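Local coordinates for 4-oxalmesaconate hydratase (Pseudomonas putida, PDB 5CGZ), which catalyses the zinc-dependent hydration of 4-carboxy-2-hydroxymuconate to 4-carboxy-4-hydroxy-2-oxoadipate, the third step of gallate degradation, at the interface of chains A and B and the interface of chains A and C. Residues are numbered along the deposited sequence; one frame, centred on the assembly and turned at random. Chains: chain A/B/C, 4-oxalmesaconate hydratase.

Contact 1: the interface of chains A and B. Residues chain A 139-141, 144; chain B 42, 46, 49, 56.
The carboxylate oxygen OE2 of B:Glu56 is the best-held polar atom here, with two partners gripping it. One is NH1 of B:Arg42, 2.9 Å from B:Glu56 OE2 in a salt bridge that is also a hydrogen bond. OE2 offers its syn lone pair, and the oxygen lies nearly in the guanidinium plane. The arginine chain bends at chi2 and chi3 to bring its head there. The other partner is a water, its O 2.5 Å from B:Glu56 OE2, which also meets the backbone O of A:Gly141 at 2.7 Å. Through this water the ion pair of chain B reaches chain A. This part of the hexamer interface joins a loop of chain A to the B:Arg42 loop and helix 46-50 of chain B. A weak direct hydrogen bond runs from A:Gly141 N to B:Arg42 O.

B:Trp49 buries more surface than any other residue in this patch. Its CG stands anti to the carbonyl carbon (chi1 -74°), and one indole face is turned to the chain A backbone. A:Gly141 CA sits over the five-membered ring of B:Trp49, 3.5 Å from the ring centroid. A glycine brings no side chain between backbone and ring. A:Glu140 O lies above the same face, also toward the rim. The edge of the indole meets CG of B:Glu56 in plane. The extended A:Glu140 brings its carboxylate against CB of B:Ala46. A:Pro144 crosses the six-membered ring obliquely, its CG 3.5 Å from B:Trp49 CZ3.

Contact 2: the interface of chains A and C. Residues chain A 21, 24-25, 28, 30, 108-109, 111, 155, 171, 173, 228; chain C 237-240.
Hydrogen bonds fix the C-terminal tail of chain C in a pocket of chain A. C:Asn238 has CG anti to the backbone N (chi1 178°), and its ND2 gives two bonds. C:Asn238 ND2 reaches A:Gln28 OE1 at 2.9 Å; the other bond runs almost straight to A:Tyr30 OH, in the amide plane. A:Gln28 NE2 returns a bond to C:Glu237 O at 2.8 Å, so its amide meets the C:Asn238 side chain and the C:Glu237 backbone. C:Leu239 N donates to A:His25 NE2 at 3.0 Å, close to the ring plane. A:His25 ND1 donates to A:Ala21 O, which holds the ring's rotation and is consistent with NE2 acting as the acceptor. A:Tyr155 OH donates to C:Leu239 O at 2.6 Å, from above the carbonyl plane. A:Tyr30 OH donates to A:Glu108 OE1, which positions the phenol. An alanine in place of C:Asn238 would remove ND2 and its two bonds, and OD1 with its bond from C:Ala240 N, and would probably loosen the tail.

Apolar packing centres on C:Leu239. C:Leu239 CB lies over the centre of the A:Phe109 ring, 3.8 Å from the centroid. CD1 meets A:Leu111 CD2, and CD2 points to A:Thr171 CG2. A:Phe109 CZ in turn covers one face of A:His25.

A water links A:Glu108 O to C:Ala240 O. The pocket lies between helix 13-27 and strands 110-112, 154-157 and 171-174 of the Rossmann-like fold, and the two-fold repeats it with chains exchanged.

Contact 3: the interface of chains A and B. Residues chain A 135, 231-233; chain B 118-121.
Helix 122-138 of chain A and the loop A:Val231 to A:Pro233, between strands 225-230 and 234-236, meet the loop B:Pro118 to B:Tyr121 of chain B. The protein belongs to the MshB deacetylase (PIG-L) family. The chain B loop runs just ahead of B:His123, a zinc ligand, so this apolar patch of the hexamer interface lies close in sequence to the metal site.

A:Phe232 and B:Tyr119 reach toward each other tip to tip. A:Phe232 CE1 stands above one face of the tyrosine ring, toward its rim. The nearest carbons of the two rings are A:Phe232 CD1 and B:Tyr119 CZ, 3.7 Å apart. The phenylalanine edge also meets B:Pro118 O in plane, with A:Phe232 CE1 3.4 Å from that oxygen. On one face of the same ring A:Val231 CG1 sits over the centre, bracing it from within chain A. Both aromatic side chains have CG anti to the carbonyl carbon, and this rotamer turns each ring toward the other chain. B:Tyr119 OH, the phenol oxygen, touches A:Pro233 CD at 3.4 Å.

A:Ile135 reaches from the helix with the tip of its longer branch. A:Ile135 CD1 lies 3.7 Å from B:Tyr119 O and also packs against CD1 of B:Tyr121.

Contact 1: the interface of chains A and B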
ATOM      1  N   ALA A 139     -23.028  -9.449 -19.118  1.00 29.60           N
ATOM      2  CA  ALA A 139     -24.381  -9.383 -18.553  1.00 33.37           C
ATOM      3  C   ALA A 139     -25.435  -9.964 -19.493  1.00 38.87           C
ATOM      4  O   ALA A 139     -25.583  -9.516 -20.628  1.00 33.93           O
ATOM      5  CB  ALA A 139     -24.736  -7.945 -18.202  1.00 29.79           C
ATOM      6  N   GLU A 140     -26.173 -10.959 -19.010  1.00 34.33           N
ATOM      7  CA  GLU A 140     -27.185 -11.604 -19.835  1.00 38.74           C
ATOM      8  C   GLU A 140     -28.348 -10.640 -20.095  1.00 40.31           C
ATOM      9  O   GLU A 140     -29.181 -10.875 -20.967  1.00 37.19           O
ATOM     10  CB  GLU A 140     -27.652 -12.911 -19.175  1.00 37.52           C
ATOM     11  CG  GLU A 140     -26.576 -14.002 -19.273  1.00 38.56           C
ATOM     12  CD  GLU A 140     -26.949 -15.317 -18.601  1.00 46.38           C
ATOM     13  OE1 GLU A 140     -26.071 -15.906 -17.926  1.00 42.19           O
ATOM     14  OE2 GLU A 140     -28.104 -15.773 -18.756  1.00 47.94           O
ATOM     15  N   GLY A 141     -28.368  -9.529 -19.363  1.00 38.02           N
ATOM     16  CA  GLY A 141     -29.369  -8.496 -19.568  1.00 34.63           C
ATOM     17  C   GLY A 141     -28.922  -7.426 -20.553  1.00 38.55           C
ATOM     18  O   GLY A 141     -29.689  -6.523 -20.899  1.00 36.21           O
ATOM     19  N   PRO A 144     -30.003  -9.032 -24.619  1.00 35.33           N
ATOM     20  CA  PRO A 144     -30.400 -10.397 -24.258  1.00 41.43           C
ATOM     21  C   PRO A 144     -30.462 -11.283 -25.492  1.00 45.00           C
ATOM     22  O   PRO A 144     -30.873 -10.812 -26.551  1.00 46.19           O
ATOM     23  CB  PRO A 144     -31.787 -10.213 -23.644  1.00 37.96           C
ATOM     24  CG  PRO A 144     -31.849  -8.779 -23.234  1.00 39.20           C
ATOM     25  CD  PRO A 144     -31.020  -8.038 -24.234  1.00 38.84           C
TER
ATOM     26  N   ARG B  42     -30.130  -5.792 -15.175  1.00 32.62           N
ATOM     27  CA  ARG B  42     -29.367  -6.237 -16.344  1.00 31.87           C
ATOM     28  C   ARG B  42     -28.211  -7.190 -16.012  1.00 41.03           C
ATOM     29  O   ARG B  42     -27.937  -8.123 -16.771  1.00 35.75           O
ATOM     30  CB  ARG B  42     -28.837  -5.024 -17.110  1.00 33.00           C
ATOM     31  CG  ARG B  42     -29.953  -4.191 -17.738  1.00 37.60           C
ATOM     32  CD  ARG B  42     -29.636  -2.701 -17.730  1.00 35.49           C
ATOM     33  NE  ARG B  42     -28.429  -2.383 -18.491  1.00 36.16           N
ATOM     34  CZ  ARG B  42     -28.409  -2.165 -19.803  1.00 41.53           C
ATOM     35  NH1 ARG B  42     -29.532  -2.247 -20.506  1.00 35.13           N
ATOM     36  NH2 ARG B  42     -27.267  -1.868 -20.413  1.00 32.78           N
ATOM     37  N   ALA B  46     -29.602 -13.171 -14.155  1.00 36.62           N
ATOM     38  CA  ALA B  46     -29.388 -14.136 -15.233  1.00 39.23           C
ATOM     39  C   ALA B  46     -30.516 -15.169 -15.357  1.00 40.31           C
ATOM     40  O   ALA B  46     -30.963 -15.469 -16.463  1.00 39.30           O
ATOM     41  CB  ALA B  46     -28.049 -14.844 -15.039  1.00 35.74           C
ATOM     42  N   TRP B  49     -33.414 -13.696 -17.218  1.00 42.63           N
ATOM     43  CA  TRP B  49     -33.154 -13.462 -18.638  1.00 41.10           C
ATOM     44  C   TRP B  49     -33.143 -14.762 -19.442  1.00 41.35           C
ATOM     45  O   TRP B  49     -33.348 -14.747 -20.652  1.00 44.03           O
ATOM     46  CB  TRP B  49     -31.836 -12.702 -18.832  1.00 37.36           C
ATOM     47  CG  TRP B  49     -31.978 -11.265 -18.446  1.00 40.11           C
ATOM     48  CD1 TRP B  49     -31.434 -10.641 -17.358  1.00 37.39           C
ATOM     49  CD2 TRP B  49     -32.764 -10.277 -19.126  1.00 38.28           C
ATOM     50  NE1 TRP B  49     -31.817  -9.319 -17.334  1.00 39.02           N
ATOM     51  CE2 TRP B  49     -32.634  -9.071 -18.409  1.00 39.34           C
ATOM     52  CE3 TRP B  49     -33.559 -10.295 -20.280  1.00 42.34           C
ATOM     53  CZ2 TRP B  49     -33.269  -7.892 -18.806  1.00 40.35           C
ATOM     54  CZ3 TRP B  49     -34.190  -9.124 -20.675  1.00 42.37           C
ATOM     55  CH2 TRP B  49     -34.039  -7.938 -19.941  1.00 40.42           C
ATOM     56  N   GLU B  56     -36.801  -5.790 -19.124  1.00 38.05           N
ATOM     57  CA  GLU B  56     -36.247  -5.116 -17.959  1.00 44.39           C
ATOM     58  C   GLU B  56     -37.360  -4.769 -16.974  1.00 43.95           C
ATOM     59  O   GLU B  56     -37.183  -4.898 -15.759  1.00 41.49           O
ATOM     60  CB  GLU B  56     -35.460  -3.868 -18.372  1.00 38.50           C
ATOM     61  CG  GLU B  56     -34.148  -4.221 -19.086  1.00 41.17           C
ATOM     62  CD  GLU B  56     -33.206  -3.031 -19.246  1.00 47.95           C
ATOM     63  OE1 GLU B  56     -33.370  -2.026 -18.514  1.00 43.96           O
ATOM     64  OE2 GLU B  56     -32.294  -3.106 -20.107  1.00 39.49           O
TER
HETATM   65  O   HOH W   1     -31.813  -5.001 -21.692  1.00 38.71           O

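Contact 2: the interface of chains A and C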
ATOM      1  N   ALA A  21       3.361  -9.087 -27.787  1.00 30.81           N
ATOM      2  CA  ALA A  21       2.263  -9.949 -27.382  1.00 32.11           C
ATOM      3  C   ALA A  21       1.332 -10.225 -28.568  1.00 28.86           C
ATOM      4  O   ALA A  21       0.821 -11.335 -28.728  1.00 30.14           O
ATOM      5  CB  ALA A  21       1.485  -9.319 -26.215  1.00 26.82           C
ATOM      6  N   LEU A  24       3.200 -12.528 -31.146  1.00 30.87           N
ATOM      7  CA  LEU A  24       3.417 -13.853 -30.576  1.00 31.02           C
ATOM      8  C   LEU A  24       2.127 -14.680 -30.608  1.00 37.74           C
ATOM      9  O   LEU A  24       2.129 -15.841 -31.036  1.00 33.72           O
ATOM     10  CB  LEU A  24       3.955 -13.758 -29.137  1.00 27.47           C
ATOM     11  CG  LEU A  24       4.417 -15.081 -28.512  1.00 35.61           C
ATOM     12  CD1 LEU A  24       5.663 -15.616 -29.211  1.00 29.44           C
ATOM     13  CD2 LEU A  24       4.659 -14.958 -27.005  1.00 31.75           C
ATOM     14  N   HIS A  25       1.021 -14.100 -30.155  1.00 30.64           N
ATOM     15  CA  HIS A  25      -0.219 -14.868 -30.108  1.00 35.37           C
ATOM     16  C   HIS A  25      -0.815 -15.084 -31.511  1.00 33.12           C
ATOM     17  O   HIS A  25      -1.455 -16.107 -31.762  1.00 35.01           O
ATOM     18  CB  HIS A  25      -1.235 -14.199 -29.172  1.00 32.70           C
ATOM     19  CG  HIS A  25      -0.874 -14.322 -27.719  1.00 31.68           C
ATOM     20  ND1 HIS A  25       0.007 -13.462 -27.097  1.00 32.00           N
ATOM     21  CD2 HIS A  25      -1.246 -15.228 -26.781  1.00 29.41           C
ATOM     22  CE1 HIS A  25       0.150 -13.822 -25.831  1.00 32.82           C
ATOM     23  NE2 HIS A  25      -0.600 -14.889 -25.614  1.00 34.78           N
ATOM     24  N   GLN A  28       0.389 -18.116 -32.731  1.00 34.38           N
ATOM     25  CA  GLN A  28      -0.236 -19.245 -32.061  1.00 32.72           C
ATOM     26  C   GLN A  28      -1.651 -19.509 -32.564  1.00 34.91           C
ATOM     27  O   GLN A  28      -2.375 -20.339 -31.996  1.00 36.69           O
ATOM     28  CB  GLN A  28      -0.254 -19.025 -30.548  1.00 33.98           C
ATOM     29  CG  GLN A  28       1.115 -19.194 -29.909  1.00 33.71           C
ATOM     30  CD  GLN A  28       1.131 -18.735 -28.466  1.00 41.15           C
ATOM     31  OE1 GLN A  28       0.162 -18.927 -27.727  1.00 37.59           O
ATOM     32  NE2 GLN A  28       2.230 -18.118 -28.057  1.00 34.61           N
ATOM     33  N   TYR A  30      -4.104 -17.018 -32.975  1.00 38.43           N
ATOM     34  CA  TYR A  30      -5.074 -16.058 -32.437  1.00 34.38           C
ATOM     35  C   TYR A  30      -5.427 -15.003 -33.465  1.00 33.81           C
ATOM     36  O   TYR A  30      -4.543 -14.468 -34.146  1.00 34.91           O
ATOM     37  CB  TYR A  30      -4.533 -15.347 -31.194  1.00 32.86           C
ATOM     38  CG  TYR A  30      -4.534 -16.152 -29.926  1.00 34.41           C
ATOM     39  CD1 TYR A  30      -3.579 -17.136 -29.706  1.00 31.82           C
ATOM     40  CD2 TYR A  30      -5.466 -15.902 -28.928  1.00 30.62           C
ATOM     41  CE1 TYR A  30      -3.561 -17.858 -28.535  1.00 31.71           C
ATOM     42  CE2 TYR A  30      -5.458 -16.624 -27.750  1.00 30.40           C
ATOM     43  CZ  TYR A  30      -4.503 -17.598 -27.558  1.00 34.48           C
ATOM     44  OH  TYR A  30      -4.487 -18.322 -26.390  1.00 32.01           O
ATOM     45  N   GLU A 108      -9.907 -14.074 -25.596  1.00 29.75           N
ATOM     46  CA  GLU A 108      -9.429 -14.939 -24.520  1.00 31.88           C
ATOM     47  C   GLU A 108      -8.691 -14.147 -23.458  1.00 32.86           C
ATOM     48  O   GLU A 108      -8.570 -14.592 -22.316  1.00 31.11           O
ATOM     49  CB  GLU A 108      -8.501 -16.027 -25.055  1.00 31.82           C
ATOM     50  CG  GLU A 108      -9.215 -17.158 -25.781  1.00 41.10           C
ATOM     51  CD  GLU A 108      -8.248 -18.259 -26.193  1.00 48.52           C
ATOM     52  OE1 GLU A 108      -7.124 -18.339 -25.624  1.00 43.22           O
ATOM     53  OE2 GLU A 108      -8.611 -19.041 -27.092  1.00 46.15           O
ATOM     54  N   PHE A 109      -8.165 -12.991 -23.850  1.00 29.29           N
ATOM     55  CA  PHE A 109      -7.526 -12.093 -22.894  1.00 28.01           C
ATOM     56  C   PHE A 109      -7.527 -10.682 -23.456  1.00 34.17           C
ATOM     57  O   PHE A 109      -7.763 -10.481 -24.656  1.00 30.01           O
ATOM     58  CB  PHE A 109      -6.096 -12.561 -22.550  1.00 30.66           C
ATOM     59  CG  PHE A 109      -5.125 -12.531 -23.715  1.00 28.31           C
ATOM     60  CD1 PHE A 109      -4.412 -11.376 -24.015  1.00 25.80           C
ATOM     61  CD2 PHE A 109      -4.901 -13.668 -24.483  1.00 29.26           C
ATOM     62  CE1 PHE A 109      -3.506 -11.347 -25.075  1.00 28.72           C
ATOM     63  CE2 PHE A 109      -3.998 -13.651 -25.542  1.00 31.21           C
ATOM     64  CZ  PHE A 109      -3.301 -12.488 -25.842  1.00 30.07           C
ATOM     65  N   LEU A 111      -5.446  -6.772 -23.331  1.00 26.93           N
ATOM     66  CA  LEU A 111      -4.311  -5.943 -22.926  1.00 27.44           C
ATOM     67  C   LEU A 111      -4.710  -4.473 -22.976  1.00 31.56           C
ATOM     68  O   LEU A 111      -5.318  -4.025 -23.954  1.00 31.23           O
ATOM     69  CB  LEU A 111      -3.105  -6.183 -23.840  1.00 29.39           C
ATOM     70  CG  LEU A 111      -2.683  -7.624 -24.108  1.00 29.04           C
ATOM     71  CD1 LEU A 111      -1.393  -7.643 -24.906  1.00 29.52           C
ATOM     72  CD2 LEU A 111      -2.512  -8.366 -22.793  1.00 28.84           C
ATOM     73  N   TYR A 155      -4.800  -7.607 -18.629  1.00 28.86           N
ATOM     74  CA  TYR A 155      -3.449  -7.230 -18.227  1.00 30.99           C
ATOM     75  C   TYR A 155      -3.169  -5.785 -18.571  1.00 29.85           C
ATOM     76  O   TYR A 155      -3.597  -5.304 -19.618  1.00 27.99           O
ATOM     77  CB  TYR A 155      -2.390  -8.086 -18.927  1.00 26.90           C
ATOM     78  CG  TYR A 155      -2.516  -9.585 -18.772  1.00 27.89           C
ATOM     79  CD1 TYR A 155      -3.303 -10.326 -19.650  1.00 25.94           C
ATOM     80  CD2 TYR A 155      -1.811 -10.265 -17.782  1.00 26.63           C
ATOM     81  CE1 TYR A 155      -3.409 -11.704 -19.532  1.00 25.53           C
ATOM     82  CE2 TYR A 155      -1.903 -11.654 -17.654  1.00 29.49           C
ATOM     83  CZ  TYR A 155      -2.707 -12.364 -18.539  1.00 33.22           C
ATOM     84  OH  TYR A 155      -2.813 -13.736 -18.445  1.00 28.44           O
ATOM     85  N   THR A 171       3.860 -10.829 -14.648  1.00 27.65           N
ATOM     86  CA  THR A 171       3.898 -11.781 -15.761  1.00 28.65           C
ATOM     87  C   THR A 171       4.876 -11.285 -16.821  1.00 28.94           C
ATOM     88  O   THR A 171       4.768 -10.151 -17.272  1.00 31.73           O
ATOM     89  CB  THR A 171       2.494 -11.964 -16.390  1.00 33.22           C
ATOM     90  OG1 THR A 171       1.580 -12.433 -15.393  1.00 34.16           O
ATOM     91  CG2 THR A 171       2.514 -12.969 -17.560  1.00 28.32           C
ATOM     92  N   LEU A 173       6.132 -12.048 -20.646  1.00 28.59           N
ATOM     93  CA  LEU A 173       5.877 -12.752 -21.891  1.00 30.95           C
ATOM     94  C   LEU A 173       7.162 -12.773 -22.709  1.00 29.20           C
ATOM     95  O   LEU A 173       7.686 -11.720 -23.060  1.00 28.23           O
ATOM     96  CB  LEU A 173       4.752 -12.074 -22.679  1.00 25.94           C
ATOM     97  CG  LEU A 173       4.276 -12.785 -23.945  1.00 33.45           C
ATOM     98  CD1 LEU A 173       3.530 -14.081 -23.584  1.00 28.95           C
ATOM     99  CD2 LEU A 173       3.399 -11.856 -24.793  1.00 25.25           C
ATOM    100  N   LEU A 228       3.791  -7.625 -17.948  1.00 26.93           N
ATOM    101  CA  LEU A 228       2.352  -7.395 -17.808  1.00 30.73           C
ATOM    102  C   LEU A 228       1.949  -7.422 -16.338  1.00 31.44           C
ATOM    103  O   LEU A 228       2.498  -8.204 -15.554  1.00 30.29           O
ATOM    104  CB  LEU A 228       1.541  -8.460 -18.557  1.00 30.81           C
ATOM    105  CG  LEU A 228       1.509  -8.590 -20.088  1.00 36.82           C
ATOM    106  CD1 LEU A 228       1.039  -7.310 -20.738  1.00 30.47           C
ATOM    107  CD2 LEU A 228       2.848  -9.025 -20.643  1.00 35.79           C
TER
ATOM    108  N   GLU C 237       4.695 -17.932 -22.419  1.00 29.60           N
ATOM    109  CA  GLU C 237       4.557 -17.593 -23.834  1.00 34.64           C
ATOM    110  C   GLU C 237       3.093 -17.480 -24.233  1.00 33.30           C
ATOM    111  O   GLU C 237       2.769 -17.377 -25.418  1.00 34.34           O
ATOM    112  CB  GLU C 237       5.255 -18.634 -24.717  1.00 31.90           C
ATOM    113  CG  GLU C 237       6.756 -18.470 -24.766  1.00 38.63           C
ATOM    114  CD  GLU C 237       7.461 -19.652 -25.417  1.00 52.60           C
ATOM    115  OE1 GLU C 237       6.764 -20.585 -25.871  1.00 52.73           O
ATOM    116  OE2 GLU C 237       8.712 -19.656 -25.468  1.00 49.02           O
ATOM    117  N   ASN C 238       2.196 -17.497 -23.254  1.00 31.13           N
ATOM    118  CA  ASN C 238       0.782 -17.382 -23.579  1.00 31.59           C
ATOM    119  C   ASN C 238      -0.013 -16.737 -22.454  1.00 32.46           C
ATOM    120  O   ASN C 238       0.146 -17.103 -21.293  1.00 31.21           O
ATOM    121  CB  ASN C 238       0.208 -18.761 -23.916  1.00 30.44           C
ATOM    122  CG  ASN C 238      -1.283 -18.710 -24.218  1.00 34.82           C
ATOM    123  OD1 ASN C 238      -2.114 -18.777 -23.313  1.00 32.47           O
ATOM    124  ND2 ASN C 238      -1.624 -18.569 -25.493  1.00 30.75           N
ATOM    125  N   LEU C 239      -0.886 -15.796 -22.808  1.00 31.96           N
ATOM    126  CA  LEU C 239      -1.558 -14.963 -21.806  1.00 30.58           C
ATOM    127  C   LEU C 239      -2.990 -15.379 -21.484  1.00 31.12           C
ATOM    128  O   LEU C 239      -3.657 -14.705 -20.704  1.00 31.97           O
ATOM    129  CB  LEU C 239      -1.555 -13.494 -22.254  1.00 27.89           C
ATOM    130  CG  LEU C 239      -0.160 -12.859 -22.290  1.00 30.10           C
ATOM    131  CD1 LEU C 239      -0.218 -11.429 -22.794  1.00 27.00           C
ATOM    132  CD2 LEU C 239       0.527 -12.928 -20.917  1.00 26.93           C
ATOM    133  N   ALA C 240      -3.466 -16.479 -22.062  1.00 34.63           N
ATOM    134  CA  ALA C 240      -4.841 -16.918 -21.805  1.00 36.01           C
ATOM    135  C   ALA C 240      -4.994 -17.447 -20.376  1.00 38.60           C
ATOM    136  O   ALA C 240      -6.108 -17.562 -19.847  1.00 36.30           O
ATOM    137  CB  ALA C 240      -5.266 -17.983 -22.806  1.00 37.14           C
ATOM    138  OXT ALA C 240      -3.993 -17.773 -19.725  1.00 35.55           O
TER
HETATM  139  O   HOH W   2      -8.502 -17.245 -21.200  1.00 40.37           O

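Contact 3: the interface of chains A and B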
ATOM      1  N   ILE A 135     -17.230  -6.207 -18.454  1.00 31.27           N
ATOM      2  CA  ILE A 135     -18.269  -6.618 -17.519  1.00 28.64           C
ATOM      3  C   ILE A 135     -19.672  -6.446 -18.130  1.00 32.37           C
ATOM      4  O   ILE A 135     -20.530  -7.315 -17.962  1.00 32.07           O
ATOM      5  CB  ILE A 135     -18.163  -5.834 -16.193  1.00 31.27           C
ATOM      6  CG1 ILE A 135     -16.851  -6.195 -15.469  1.00 29.98           C
ATOM      7  CG2 ILE A 135     -19.378  -6.111 -15.305  1.00 29.27           C
ATOM      8  CD1 ILE A 135     -16.473  -5.243 -14.346  1.00 32.60           C
ATOM      9  N   VAL A 231      -4.870  -8.204 -13.852  1.00 30.25           N
ATOM     10  CA  VAL A 231      -5.962  -7.660 -13.059  1.00 28.03           C
ATOM     11  C   VAL A 231      -6.608  -8.731 -12.177  1.00 32.28           C
ATOM     12  O   VAL A 231      -6.950  -8.466 -11.033  1.00 27.96           O
ATOM     13  CB  VAL A 231      -7.036  -7.024 -13.957  1.00 32.60           C
ATOM     14  CG1 VAL A 231      -8.241  -6.604 -13.128  1.00 26.66           C
ATOM     15  CG2 VAL A 231      -6.441  -5.829 -14.714  1.00 26.17           C
ATOM     16  N   PHE A 232      -6.755  -9.945 -12.703  1.00 29.12           N
ATOM     17  CA  PHE A 232      -7.480 -10.996 -11.996  1.00 28.97           C
ATOM     18  C   PHE A 232      -6.580 -12.168 -11.622  1.00 30.97           C
ATOM     19  O   PHE A 232      -5.577 -12.428 -12.292  1.00 30.37           O
ATOM     20  CB  PHE A 232      -8.651 -11.516 -12.845  1.00 29.54           C
ATOM     21  CG  PHE A 232      -9.619 -10.448 -13.245  1.00 31.13           C
ATOM     22  CD1 PHE A 232     -10.538  -9.954 -12.330  1.00 24.98           C
ATOM     23  CD2 PHE A 232      -9.600  -9.926 -14.532  1.00 29.18           C
ATOM     24  CE1 PHE A 232     -11.429  -8.953 -12.686  1.00 28.28           C
ATOM     25  CE2 PHE A 232     -10.487  -8.917 -14.906  1.00 29.63           C
ATOM     26  CZ  PHE A 232     -11.398  -8.426 -13.985  1.00 29.97           C
ATOM     27  N   PRO A 233      -6.959 -12.897 -10.562  1.00 29.82           N
ATOM     28  CA  PRO A 233      -6.270 -14.142 -10.212  1.00 28.97           C
ATOM     29  C   PRO A 233      -6.400 -15.162 -11.341  1.00 34.96           C
ATOM     30  O   PRO A 233      -7.477 -15.303 -11.922  1.00 30.54           O
ATOM     31  CB  PRO A 233      -7.013 -14.613  -8.958  1.00 27.59           C
ATOM     32  CG  PRO A 233      -8.393 -13.995  -9.089  1.00 28.96           C
ATOM     33  CD  PRO A 233      -8.145 -12.651  -9.714  1.00 26.91           C
TER
ATOM     34  N   PRO B 118     -13.168  -5.114  -8.845  1.00 35.23           N
ATOM     35  CA  PRO B 118     -12.838  -5.430 -10.240  1.00 32.19           C
ATOM     36  C   PRO B 118     -13.898  -6.309 -10.915  1.00 30.42           C
ATOM     37  O   PRO B 118     -13.791  -6.577 -12.110  1.00 31.81           O
ATOM     38  CB  PRO B 118     -11.488  -6.161 -10.134  1.00 31.62           C
ATOM     39  CG  PRO B 118     -11.353  -6.581  -8.702  1.00 37.96           C
ATOM     40  CD  PRO B 118     -12.173  -5.628  -7.883  1.00 31.78           C
ATOM     41  N   TYR B 119     -14.916  -6.735 -10.174  1.00 29.92           N
ATOM     42  CA  TYR B 119     -15.967  -7.560 -10.770  1.00 35.01           C
ATOM     43  C   TYR B 119     -17.257  -6.785 -11.041  1.00 35.80           C
ATOM     44  O   TYR B 119     -18.142  -7.280 -11.739  1.00 33.06           O
ATOM     45  CB  TYR B 119     -16.242  -8.776  -9.880  1.00 29.73           C
ATOM     46  CG  TYR B 119     -14.995  -9.604  -9.745  1.00 32.73           C
ATOM     47  CD1 TYR B 119     -14.672 -10.564 -10.703  1.00 30.40           C
ATOM     48  CD2 TYR B 119     -14.098  -9.382  -8.698  1.00 28.17           C
ATOM     49  CE1 TYR B 119     -13.491 -11.315 -10.603  1.00 30.14           C
ATOM     50  CE2 TYR B 119     -12.920 -10.115  -8.590  1.00 30.66           C
ATOM     51  CZ  TYR B 119     -12.619 -11.081  -9.544  1.00 31.41           C
ATOM     52  OH  TYR B 119     -11.450 -11.811  -9.429  1.00 29.40           O
ATOM     53  N   ASN B 120     -17.348  -5.561 -10.532  1.00 33.93           N
ATOM     54  CA  ASN B 120     -18.600  -4.816 -10.628  1.00 33.43           C
ATOM     55  C   ASN B 120     -18.415  -3.320 -10.411  1.00 34.95           C
ATOM     56  O   ASN B 120     -18.297  -2.867  -9.269  1.00 33.65           O
ATOM     57  CB  ASN B 120     -19.596  -5.358  -9.609  1.00 34.83           C
ATOM     58  CG  ASN B 120     -21.025  -5.050  -9.976  1.00 44.37           C
ATOM     59  OD1 ASN B 120     -21.371  -3.909 -10.304  1.00 43.89           O
ATOM     60  ND2 ASN B 120     -21.869  -6.073  -9.941  1.00 42.26           N
ATOM     61  N   TYR B 121     -18.405  -2.557 -11.500  1.00 28.36           N
ATOM     62  CA  TYR B 121     -18.175  -1.115 -11.422  1.00 33.45           C
ATOM     63  C   TYR B 121     -19.303  -0.380 -10.691  1.00 32.86           C
ATOM     64  O   TYR B 121     -19.083   0.690 -10.120  1.00 31.48           O
ATOM     65  CB  TYR B 121     -17.982  -0.533 -12.834  1.00 34.04           C
ATOM     66  CG  TYR B 121     -16.528  -0.512 -13.258  1.00 34.40           C
ATOM     67  CD1 TYR B 121     -15.799  -1.689 -13.364  1.00 34.04           C
ATOM     68  CD2 TYR B 121     -15.881   0.685 -13.538  1.00 34.32           C
ATOM     69  CE1 TYR B 121     -14.462  -1.675 -13.730  1.00 37.95           C
ATOM     70  CE2 TYR B 121     -14.547   0.709 -13.911  1.00 36.89           C
ATOM     71  CZ  TYR B 121     -13.844  -0.471 -14.003  1.00 38.27           C
ATOM     72  OH  TYR B 121     -12.515  -0.445 -14.361  1.00 32.71           O
TER

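Contacts 1 and 3 belong to the same A-B interface, with centres about 18 Å apart. Helix 122-138 of chain A connects them: contact 3 uses a residue near its end, and contact 1 the loop that follows. Contact 2 lies about 18 Å from contact 3 and about 30 Å from contact 1. Strand 225-230 lends A:Leu228 to contact 2 and leads directly into the A:Val231 loop of contact 3. Chain A thus meets two neighbours through connected elements. The A-C interface is two-fold and the A-B interface is not an exact two-fold, and both kinds help build the hexamer.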